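Local coordinates for esterase (Thermotoga maritima, PDB 3DOH), which hydrolyses carboxylic esters as a thermostable alpha/beta hydrolase that also carries an immunoglobulin-like N-terminal domain, at residues G19-A24 with L90-I95; I27-E32 with K79-E84; Q36-D41 with T59-N64; I111-V116 with P128-Q133. One frame throughout, in Å; residues are numbered along the deposited sequence.

Contact 1: G19-A24 with L90-I95; sequences GEKVCA and LHSNTI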
# COMPACT_ATOMS: atom_id res chain seq x y z
N GLY A 19 -5.55 -16.57 -24.83
CA GLY A 19 -4.63 -17.42 -25.56
C GLY A 19 -3.88 -18.42 -24.71
O GLY A 19 -4.11 -18.52 -23.49
N GLU A 20 -2.98 -19.15 -25.35
CA GLU A 20 -2.33 -20.30 -24.74
C GLU A 20 -1.17 -19.87 -23.86
O GLU A 20 -0.31 -19.08 -24.27
CB GLU A 20 -1.84 -21.27 -25.82
CG GLU A 20 -1.01 -22.43 -25.28
CD GLU A 20 -0.08 -23.01 -26.33
OE1 GLU A 20 0.41 -22.25 -27.19
OE2 GLU A 20 0.16 -24.24 -26.29
N LYS A 21 -1.15 -20.39 -22.64
CA LYS A 21 -0.16 -20.03 -21.66
C LYS A 21 0.41 -21.32 -21.11
O LYS A 21 -0.28 -22.34 -21.06
CB LYS A 21 -0.75 -19.28 -20.47
CG LYS A 21 -1.54 -17.96 -20.69
CD LYS A 21 -1.90 -17.39 -19.29
CE LYS A 21 -2.58 -16.06 -19.35
NZ LYS A 21 -1.67 -15.01 -19.84
N VAL A 22 1.66 -21.26 -20.69
CA VAL A 22 2.25 -22.33 -19.91
C VAL A 22 1.75 -22.16 -18.45
O VAL A 22 2.11 -21.18 -17.78
CB VAL A 22 3.79 -22.28 -19.89
CG1 VAL A 22 4.33 -23.52 -19.27
CG2 VAL A 22 4.35 -22.14 -21.27
N CYS A 23 0.97 -23.13 -17.98
CA CYS A 23 0.31 -23.07 -16.68
C CYS A 23 0.94 -24.03 -15.69
O CYS A 23 0.80 -23.86 -14.48
CB CYS A 23 -1.19 -23.36 -16.82
SG CYS A 23 -1.54 -25.03 -17.35
N ALA A 24 1.64 -25.04 -16.17
CA ALA A 24 2.31 -25.90 -15.20
C ALA A 24 3.58 -26.51 -15.76
O ALA A 24 3.80 -26.52 -16.96
CB ALA A 24 1.37 -26.94 -14.67
N LEU A 90 3.72 -12.04 -16.30
CA LEU A 90 3.96 -11.36 -17.57
C LEU A 90 4.32 -12.35 -18.70
O LEU A 90 3.67 -12.35 -19.77
CB LEU A 90 5.00 -10.24 -17.43
CG LEU A 90 5.36 -9.45 -18.72
CD1 LEU A 90 4.28 -8.42 -19.16
CD2 LEU A 90 6.78 -8.78 -18.63
N HIS A 91 5.35 -13.15 -18.48
CA HIS A 91 5.81 -14.06 -19.51
C HIS A 91 5.12 -15.41 -19.36
O HIS A 91 5.79 -16.43 -19.16
CB HIS A 91 7.33 -14.24 -19.42
CG HIS A 91 8.10 -13.05 -19.92
ND1 HIS A 91 8.89 -12.28 -19.09
CD2 HIS A 91 8.21 -12.51 -21.15
CE1 HIS A 91 9.45 -11.31 -19.80
NE2 HIS A 91 9.05 -11.43 -21.05
N SER A 92 3.80 -15.42 -19.45
CA SER A 92 3.11 -16.68 -19.51
C SER A 92 2.60 -17.08 -20.92
O SER A 92 2.71 -18.25 -21.30
CB SER A 92 2.01 -16.76 -18.45
OG SER A 92 1.21 -15.60 -18.43
N ASN A 93 2.10 -16.11 -21.69
CA ASN A 93 1.63 -16.32 -23.07
C ASN A 93 2.65 -16.98 -23.96
O ASN A 93 3.83 -16.71 -23.86
CB ASN A 93 1.22 -14.99 -23.67
CG ASN A 93 -0.07 -14.45 -23.04
OD1 ASN A 93 -1.17 -14.94 -23.29
ND2 ASN A 93 0.07 -13.43 -22.20
N THR A 94 2.20 -17.86 -24.85
CA THR A 94 3.12 -18.48 -25.80
C THR A 94 3.22 -17.67 -27.11
O THR A 94 4.16 -17.84 -27.91
CB THR A 94 2.78 -19.96 -26.09
OG1 THR A 94 1.45 -20.05 -26.59
CG2 THR A 94 2.88 -20.77 -24.82
N ILE A 95 2.28 -16.75 -27.29
CA ILE A 95 2.14 -16.10 -28.57
C ILE A 95 2.49 -14.64 -28.44
O ILE A 95 1.81 -13.90 -27.74
CB ILE A 95 0.69 -16.25 -29.13
CG1 ILE A 95 0.34 -17.74 -29.28
CG2 ILE A 95 0.53 -15.43 -30.45
CD1 ILE A 95 -1.11 -18.03 -29.68
O HOH W 1 -0.36 -16.98 -25.82

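Contact 2: I27-E32 with K79-E84; sequences IEYPVE and KYVVLE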
# COMPACT_ATOMS: atom_id res chain seq x y z
N ILE A 27 7.43 -32.58 -13.45
CA ILE A 27 8.71 -33.28 -13.43
C ILE A 27 8.46 -34.75 -13.13
O ILE A 27 7.78 -35.05 -12.16
CB ILE A 27 9.67 -32.70 -12.35
CG1 ILE A 27 9.74 -31.15 -12.45
CG2 ILE A 27 11.03 -33.44 -12.41
CD1 ILE A 27 10.17 -30.41 -11.21
N GLU A 28 8.97 -35.64 -13.97
CA GLU A 28 8.88 -37.09 -13.70
C GLU A 28 10.17 -37.53 -13.02
O GLU A 28 11.23 -37.57 -13.66
CB GLU A 28 8.62 -37.93 -14.96
CG GLU A 28 8.56 -39.45 -14.65
CD GLU A 28 8.01 -40.33 -15.80
OE1 GLU A 28 8.36 -40.15 -16.99
OE2 GLU A 28 7.21 -41.22 -15.49
N TYR A 29 10.05 -37.83 -11.74
CA TYR A 29 11.16 -38.31 -10.94
C TYR A 29 11.41 -39.81 -11.10
O TYR A 29 10.48 -40.55 -11.44
CB TYR A 29 10.89 -37.94 -9.48
CG TYR A 29 11.28 -36.50 -9.18
CD1 TYR A 29 12.61 -36.16 -8.93
CD2 TYR A 29 10.32 -35.48 -9.17
CE1 TYR A 29 12.97 -34.84 -8.65
CE2 TYR A 29 10.66 -34.17 -8.88
CZ TYR A 29 11.99 -33.84 -8.63
OH TYR A 29 12.36 -32.54 -8.36
N PRO A 30 12.67 -40.28 -10.86
CA PRO A 30 12.95 -41.73 -10.97
C PRO A 30 12.17 -42.62 -9.95
O PRO A 30 11.78 -43.72 -10.30
CB PRO A 30 14.49 -41.82 -10.79
CG PRO A 30 15.01 -40.43 -11.01
CD PRO A 30 13.90 -39.53 -10.51
N VAL A 31 11.94 -42.13 -8.73
CA VAL A 31 10.94 -42.74 -7.84
C VAL A 31 9.71 -41.89 -7.64
O VAL A 31 9.57 -40.79 -8.21
CB VAL A 31 11.44 -43.04 -6.44
CG1 VAL A 31 11.35 -44.57 -6.14
CG2 VAL A 31 12.83 -42.42 -6.20
N GLU A 32 8.81 -42.41 -6.81
CA GLU A 32 7.64 -41.69 -6.39
C GLU A 32 8.14 -40.64 -5.40
O GLU A 32 9.31 -40.65 -5.04
CB GLU A 32 6.59 -42.62 -5.74
CG GLU A 32 5.61 -43.34 -6.69
CD GLU A 32 4.26 -43.74 -6.00
OE1 GLU A 32 4.05 -43.41 -4.80
OE2 GLU A 32 3.40 -44.36 -6.65
N LYS A 79 5.43 -40.41 -8.98
CA LYS A 79 6.63 -40.02 -9.71
C LYS A 79 6.48 -38.65 -10.37
O LYS A 79 7.47 -38.03 -10.79
CB LYS A 79 7.07 -41.11 -10.71
CG LYS A 79 6.05 -41.44 -11.79
CD LYS A 79 5.86 -42.95 -11.95
CE LYS A 79 6.84 -43.54 -12.96
NZ LYS A 79 6.16 -44.51 -13.91
N TYR A 80 5.26 -38.14 -10.47
CA TYR A 80 5.10 -36.84 -11.10
C TYR A 80 4.97 -35.73 -10.07
O TYR A 80 4.14 -35.80 -9.15
CB TYR A 80 3.91 -36.82 -12.03
CG TYR A 80 4.02 -37.78 -13.17
CD1 TYR A 80 4.77 -37.44 -14.29
CD2 TYR A 80 3.40 -39.03 -13.14
CE1 TYR A 80 4.89 -38.30 -15.36
CE2 TYR A 80 3.52 -39.92 -14.22
CZ TYR A 80 4.27 -39.53 -15.33
OH TYR A 80 4.44 -40.35 -16.41
N VAL A 81 5.78 -34.69 -10.23
CA VAL A 81 5.64 -33.50 -9.43
C VAL A 81 5.17 -32.35 -10.32
O VAL A 81 5.80 -32.01 -11.35
CB VAL A 81 6.94 -33.19 -8.64
CG1 VAL A 81 6.96 -31.74 -8.12
CG2 VAL A 81 7.12 -34.20 -7.51
N VAL A 82 4.04 -31.78 -9.91
CA VAL A 82 3.40 -30.68 -10.56
C VAL A 82 3.74 -29.38 -9.87
O VAL A 82 3.55 -29.23 -8.66
CB VAL A 82 1.87 -30.83 -10.57
CG1 VAL A 82 1.17 -29.52 -11.09
CG2 VAL A 82 1.47 -32.00 -11.43
N LEU A 83 4.20 -28.43 -10.66
CA LEU A 83 4.45 -27.09 -10.21
C LEU A 83 3.47 -26.24 -10.97
O LEU A 83 3.60 -26.09 -12.18
CB LEU A 83 5.86 -26.66 -10.64
CG LEU A 83 7.06 -27.49 -10.19
CD1 LEU A 83 8.29 -26.85 -10.74
CD2 LEU A 83 7.13 -27.57 -8.66
N GLU A 84 2.48 -25.69 -10.29
CA GLU A 84 1.52 -24.85 -10.98
C GLU A 84 2.05 -23.41 -11.05
O GLU A 84 2.73 -22.94 -10.15
CB GLU A 84 0.16 -25.00 -10.30
CG GLU A 84 -0.53 -23.71 -9.92
CD GLU A 84 -2.03 -23.77 -10.13
OE1 GLU A 84 -2.63 -24.88 -10.01
OE2 GLU A 84 -2.61 -22.69 -10.45

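Contact 3: Q36-D41 with T59-N64; sequences QKLSPD and TKVYAN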
# COMPACT_ATOMS: atom_id res chain seq x y z
N GLN A 36 2.84 -34.09 0.06
CA GLN A 36 2.46 -33.56 1.35
C GLN A 36 3.62 -32.73 1.87
O GLN A 36 3.42 -31.65 2.41
CB GLN A 36 2.09 -34.75 2.26
CG GLN A 36 2.20 -34.56 3.78
CD GLN A 36 2.58 -35.89 4.49
OE1 GLN A 36 1.96 -36.95 4.25
NE2 GLN A 36 3.61 -35.83 5.35
N LYS A 37 4.84 -33.20 1.63
CA LYS A 37 6.07 -32.52 2.11
C LYS A 37 6.73 -31.49 1.15
O LYS A 37 7.71 -30.84 1.52
CB LYS A 37 7.10 -33.56 2.62
CG LYS A 37 7.16 -33.70 4.17
CD LYS A 37 8.51 -34.28 4.66
CE LYS A 37 9.02 -33.64 5.99
NZ LYS A 37 8.69 -34.40 7.26
N LEU A 38 6.17 -31.32 -0.05
CA LEU A 38 6.68 -30.37 -1.05
C LEU A 38 6.14 -28.96 -0.79
O LEU A 38 5.09 -28.80 -0.18
CB LEU A 38 6.30 -30.83 -2.46
CG LEU A 38 7.22 -31.74 -3.29
CD1 LEU A 38 8.27 -32.56 -2.49
CD2 LEU A 38 6.35 -32.65 -4.15
N SER A 39 6.86 -27.95 -1.27
CA SER A 39 6.43 -26.58 -1.09
C SER A 39 7.02 -25.74 -2.24
O SER A 39 8.11 -26.04 -2.69
CB SER A 39 6.87 -26.09 0.30
OG SER A 39 6.97 -24.67 0.38
N PRO A 40 6.30 -24.72 -2.73
CA PRO A 40 6.75 -23.88 -3.87
C PRO A 40 8.18 -23.35 -3.81
O PRO A 40 8.85 -23.25 -4.82
CB PRO A 40 5.74 -22.72 -3.87
CG PRO A 40 4.49 -23.38 -3.37
CD PRO A 40 4.97 -24.30 -2.27
N ASP A 41 8.66 -23.04 -2.62
CA ASP A 41 10.00 -22.47 -2.49
C ASP A 41 11.14 -23.48 -2.61
O ASP A 41 12.30 -23.15 -2.32
CB ASP A 41 10.13 -21.66 -1.18
CG ASP A 41 9.95 -22.51 0.09
OD1 ASP A 41 10.18 -21.93 1.16
OD2 ASP A 41 9.61 -23.74 0.04
N THR A 59 2.67 -21.26 -7.85
CA THR A 59 1.63 -20.97 -6.85
C THR A 59 1.25 -22.15 -5.92
O THR A 59 0.85 -21.92 -4.77
CB THR A 59 0.37 -20.40 -7.51
OG1 THR A 59 -0.01 -21.25 -8.61
CG2 THR A 59 0.63 -19.04 -8.06
N LYS A 60 1.33 -23.39 -6.42
CA LYS A 60 1.17 -24.59 -5.56
C LYS A 60 2.10 -25.70 -6.09
O LYS A 60 2.33 -25.76 -7.29
CB LYS A 60 -0.28 -25.13 -5.53
CG LYS A 60 -1.46 -24.13 -5.77
CD LYS A 60 -1.87 -23.26 -4.54
CE LYS A 60 -3.40 -23.03 -4.47
NZ LYS A 60 -4.13 -23.01 -5.82
N VAL A 61 2.64 -26.55 -5.21
CA VAL A 61 3.28 -27.83 -5.62
C VAL A 61 2.49 -29.05 -5.13
O VAL A 61 1.98 -29.04 -4.01
CB VAL A 61 4.73 -28.00 -5.08
CG1 VAL A 61 5.37 -29.25 -5.70
CG2 VAL A 61 5.58 -26.82 -5.41
N TYR A 62 2.40 -30.09 -5.96
CA TYR A 62 1.79 -31.38 -5.56
C TYR A 62 2.27 -32.60 -6.38
O TYR A 62 2.98 -32.47 -7.38
CB TYR A 62 0.24 -31.28 -5.51
CG TYR A 62 -0.41 -30.91 -6.84
CD1 TYR A 62 -0.68 -29.57 -7.16
CD2 TYR A 62 -0.75 -31.89 -7.76
CE1 TYR A 62 -1.26 -29.21 -8.38
CE2 TYR A 62 -1.33 -31.55 -8.98
CZ TYR A 62 -1.59 -30.21 -9.28
OH TYR A 62 -2.14 -29.89 -10.50
N ALA A 63 1.88 -33.80 -5.97
CA ALA A 63 2.27 -34.98 -6.71
C ALA A 63 1.09 -35.82 -7.12
O ALA A 63 0.10 -35.88 -6.41
CB ALA A 63 3.24 -35.79 -5.92
N ASN A 64 1.19 -36.47 -8.28
CA ASN A 64 0.25 -37.50 -8.71
C ASN A 64 1.01 -38.62 -9.46
O ASN A 64 2.25 -38.57 -9.56
CB ASN A 64 -0.87 -36.91 -9.57
CG ASN A 64 -0.36 -36.32 -10.90
OD1 ASN A 64 -0.81 -35.25 -11.33
ND2 ASN A 64 0.54 -37.02 -11.55

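Contact 4: I111-V116 with P128-Q133; sequences IVSQLV and PFTSKQ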
# COMPACT_ATOMS: atom_id res chain seq x y z
N ILE A 111 13.86 -23.14 -18.14
CA ILE A 111 14.73 -23.88 -17.28
C ILE A 111 14.06 -23.96 -15.92
O ILE A 111 13.41 -23.00 -15.49
CB ILE A 111 16.16 -23.33 -17.29
CG1 ILE A 111 17.04 -23.99 -16.24
CG2 ILE A 111 16.17 -21.83 -17.16
CD1 ILE A 111 18.52 -23.63 -16.51
N VAL A 112 14.21 -25.14 -15.31
CA VAL A 112 13.52 -25.50 -14.12
C VAL A 112 14.53 -26.00 -13.13
O VAL A 112 15.50 -26.68 -13.52
CB VAL A 112 12.57 -26.65 -14.41
CG1 VAL A 112 11.86 -27.15 -13.12
CG2 VAL A 112 11.57 -26.23 -15.44
N SER A 113 14.30 -25.71 -11.85
CA SER A 113 15.12 -26.26 -10.80
C SER A 113 14.42 -26.78 -9.57
O SER A 113 13.50 -26.17 -9.04
CB SER A 113 16.11 -25.23 -10.34
OG SER A 113 17.24 -25.30 -11.16
N GLN A 114 14.92 -27.92 -9.10
CA GLN A 114 14.72 -28.30 -7.74
C GLN A 114 15.89 -27.81 -6.97
O GLN A 114 16.99 -28.22 -7.24
CB GLN A 114 14.65 -29.79 -7.61
CG GLN A 114 14.30 -30.20 -6.24
CD GLN A 114 14.78 -31.56 -5.99
OE1 GLN A 114 14.53 -32.45 -6.79
NE2 GLN A 114 15.50 -31.75 -4.89
N LEU A 115 15.67 -26.95 -5.99
CA LEU A 115 16.74 -26.18 -5.39
C LEU A 115 17.36 -26.80 -4.16
O LEU A 115 18.52 -26.54 -3.84
CB LEU A 115 16.21 -24.80 -5.02
CG LEU A 115 15.74 -23.98 -6.20
CD1 LEU A 115 14.90 -22.76 -5.76
CD2 LEU A 115 16.94 -23.57 -7.00
N VAL A 116 16.56 -27.57 -3.45
CA VAL A 116 16.93 -28.15 -2.20
C VAL A 116 16.65 -29.62 -2.34
O VAL A 116 15.86 -30.02 -3.22
CB VAL A 116 16.06 -27.61 -1.07
CG1 VAL A 116 16.38 -26.15 -0.81
CG2 VAL A 116 14.57 -27.84 -1.35
N PRO A 128 19.12 -31.82 -5.54
CA PRO A 128 18.91 -30.71 -6.48
C PRO A 128 19.35 -31.00 -7.94
O PRO A 128 20.36 -31.67 -8.18
CB PRO A 128 19.76 -29.61 -5.88
CG PRO A 128 19.74 -29.86 -4.42
CD PRO A 128 19.61 -31.34 -4.23
N PHE A 129 18.56 -30.51 -8.91
CA PHE A 129 18.91 -30.60 -10.33
C PHE A 129 18.44 -29.35 -11.04
O PHE A 129 17.60 -28.62 -10.54
CB PHE A 129 18.28 -31.85 -11.00
CG PHE A 129 16.83 -31.67 -11.40
CD1 PHE A 129 16.49 -31.06 -12.63
CD2 PHE A 129 15.81 -32.06 -10.53
CE1 PHE A 129 15.18 -30.88 -12.98
CE2 PHE A 129 14.50 -31.85 -10.86
CZ PHE A 129 14.17 -31.28 -12.09
N THR A 130 18.97 -29.11 -12.23
CA THR A 130 18.56 -27.99 -13.05
C THR A 130 18.52 -28.49 -14.46
O THR A 130 19.30 -29.35 -14.82
CB THR A 130 19.54 -26.85 -12.97
OG1 THR A 130 19.73 -26.52 -11.60
CG2 THR A 130 19.02 -25.62 -13.70
N SER A 131 17.61 -27.94 -15.27
CA SER A 131 17.28 -28.54 -16.56
C SER A 131 16.46 -27.58 -17.42
O SER A 131 15.56 -26.90 -16.93
CB SER A 131 16.53 -29.85 -16.37
OG SER A 131 16.20 -30.44 -17.62
N LYS A 132 16.78 -27.54 -18.71
CA LYS A 132 15.81 -27.10 -19.74
C LYS A 132 14.61 -28.08 -19.70
O LYS A 132 14.67 -29.11 -19.02
CB LYS A 132 16.46 -27.05 -21.13
CG LYS A 132 17.32 -25.81 -21.42
CD LYS A 132 18.64 -26.24 -22.12
CE LYS A 132 19.45 -25.08 -22.83
NZ LYS A 132 19.78 -23.84 -21.97
N GLN A 133 13.52 -27.75 -20.38
CA GLN A 133 12.40 -28.69 -20.51
C GLN A 133 12.72 -29.77 -21.55
O GLN A 133 13.63 -29.62 -22.36
CB GLN A 133 11.13 -27.98 -20.94
CG GLN A 133 11.06 -27.67 -22.41
CD GLN A 133 11.64 -26.32 -22.73
OE1 GLN A 133 11.45 -25.80 -23.82
NE2 GLN A 133 12.34 -25.72 -21.78
O HOH W 2 19.27 -27.20 -8.91

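Contact 1: G19-A24 with L90-I95
Glu-20 lays its carboxylate against Thr-94, the two side chains crossing obliquely. A chi1 of 173° puts CG anti to the backbone N, and the extended chain carries the carboxylate on to Thr-94, where OE1 meets the hydroxyl. Thr-94 OG1 donates to Glu-20 OE1 at 2.5 Å, reaching it from above the carboxylate plane, 38° out of it. Beside this bond, Val-22 CG2 and Thr-94 CG2 meet at 4.1 Å. Lys-21 leaves the strand in the opposite direction to Glu-20, and its aliphatic part passes Ser-92, with CD 3.7 Å from Ser-92 OG. The chain then bends at its last torsion, and NZ donates to Ser-92 OG over 3.3 Å; that hydroxyl is also bonded to Asp-89 O. Two backbone bonds flank the single bridge of Lys-21 with Asn-93: Thr-94 N to Glu-20 O at 2.9 Å and Val-22 N to Ser-92 O at 3.2 Å. A water extends the link, donating to Glu-20 O and accepting from Ile-95 N. The loop thus borders strand 19-29, whose Lys-21 and Cys-23 bond to strand 8-16. Arg-105 forms a salt bridge with Glu-20 OE1, while Thr-13 and Tyr-191 hydrogen-bond to OE2. With both oxygens gripped, the buried carboxylate is probably stabilised as an anion, tying this loop and strand to the chain around helix 192-195.

Contact 2: I27-E32 with K79-E84
Glu-28 CG stands anti to the backbone N (chi1 179°), whereas Tyr-80 CG is anti to its own carbonyl carbon (chi1 -62°); from a non-hydrogen-bonded antiparallel pair these settings bring the two side chains side by side, pointing the same way. Glu-28 CB lies 3.8 Å from Tyr-80 CE1, and the carboxylate and ring planes lie 22° apart. At the far end Glu-28 OE2 comes within 3.0 Å of Tyr-80 OH. Lys-79 bends repeatedly to approach the same oxygen, but its NZ stays 3.8 Å from Glu-28 OE2, a long salt bridge. An alanine in place of Tyr-80 would probably open a gap along Glu-28 and free its carboxylate to turn. On the other face, Val-81 CB meets the edge of the Tyr-29 ring in its plane, with Val-81 CG2 3.8 Å from Tyr-29 CE2, and Ile-27 CD1 packs on Leu-83 CD1 at 4.1 Å. Ile-27 and Val-81 exchange backbone bonds, and Tyr-29 N donates to Lys-79 O at 2.8 Å. The antiparallel ladder therefore separates two chemistries: a partly exposed polar side around Glu-28, where the long ion pair is likely to add little rigidity, and a buried apolar side that reaches Phe-43 across the Ig-like domain.

Contact 3: Q36-D41 with T59-N64
Leu-38 begins the contact, its side chain meeting Val-61 at about a right angle: CB lies 3.7 Å from Val-61 CG1, and Leu-38 CD2 closes on the same methyl at 3.9 Å. At Ser-39 the backbone takes over, the carbonyl carbon standing 3.6 Å from Val-61 CG2. The serine side chain points away from the strand, and its OG donates to Asp-41 OD2 over 2.8 Å, arriving well above the carboxylate plane, while Ser-39 N is bonded to Gln-42 OE1. Pro-40 slides past Val-61 in the opposite direction; its N is 3.5 Å from Val-61 CG2, and its CD is 4.1 Å from that methyl. The proline ring also reaches the strand backbone, with CG 4.2 Å from Thr-59 O. Val-61 can serve both neighbours because CG1 is anti to its backbone N (chi1 -173°), which turns CG1 to Leu-38 and CG2 to Pro-40. Beyond the proline, Asp-41 O accepts from Lys-46 of a third subunit. Since no hydrogen bond joins the two segments, and the proline nitrogen has no proton to give, segment 36-41 meets 59-64 by van der Waals packing, while the bonds of Ser-39 OG and N stay within the loop, and Asp-41 O turns to a neighbouring subunit.

Contact 4: I111-V116 with P128-Q133
Gln-114 crosses Phe-129 at about a right angle, its amide plane 89° from the ring. Gln-114 CB sits 3.9 Å from Phe-129 CE2, and Gln-114 N lies over one face of the ring. Phe-129 CG stands between its backbone N and carbonyl carbon (chi1 81°), and the ring beyond it comes nearer the partner strand. In the amide of Gln-114, OE1 is hydrogen-bonded to Tyr-29 OH and NE2 to Val-126 O. An alanine at Gln-114 would keep CB against the ring but would probably leave Tyr-29 OH and Val-126 O without their amide partner. On the opposite face Ser-113 OG and Thr-130 OG1 share a hydrogen bond of 2.8 Å, and Ile-111 CD1 touches Thr-130 CG2 at 3.5 Å. A water 2.8 Å from Thr-130 OG1 also lies within hydrogen-bonding reach of Gln-114 O. Along the backbone, Val-112 N to Ser-131 O measures 2.7 Å, and Gln-114 N to Phe-129 O 3.1 Å; the two strands run antiparallel, their axes 165° apart. Strand 110-114 lies between 43-48 and 129-139. Its Val-112 and Gln-114 face, with Phe-129, looks inward to Ile-27 and Tyr-29 of strand 19-29, while Ile-111 and Leu-115 pack on Leu-115 of a third subunit.

Overall arrangement
All four contacts reach the same sheet of the Ig-like domain, two as strand pairings and two as loops laid on strands, but they differ in burial and chemistry. Contact 1 is buried (five of six touching residues) and relies on charge and hydrogen bonds; its centre also lies nearest the chain centre, about 13 Å away. Contact 2 uses the same strand 19-29 further along, and Ala-24 CB packs on Leu-83 O at 3.5 Å. Contacts 2 and 3 are joined through neighbouring strands 80-85 and 53-64, with Val-82 N 2.8 Å from Tyr-62 O; contact 3 is a surface packing. The inner face of contact 4 meets that of contact 2, where Ile-27 CG2 lies 3.8 Å from Phe-129 CZ.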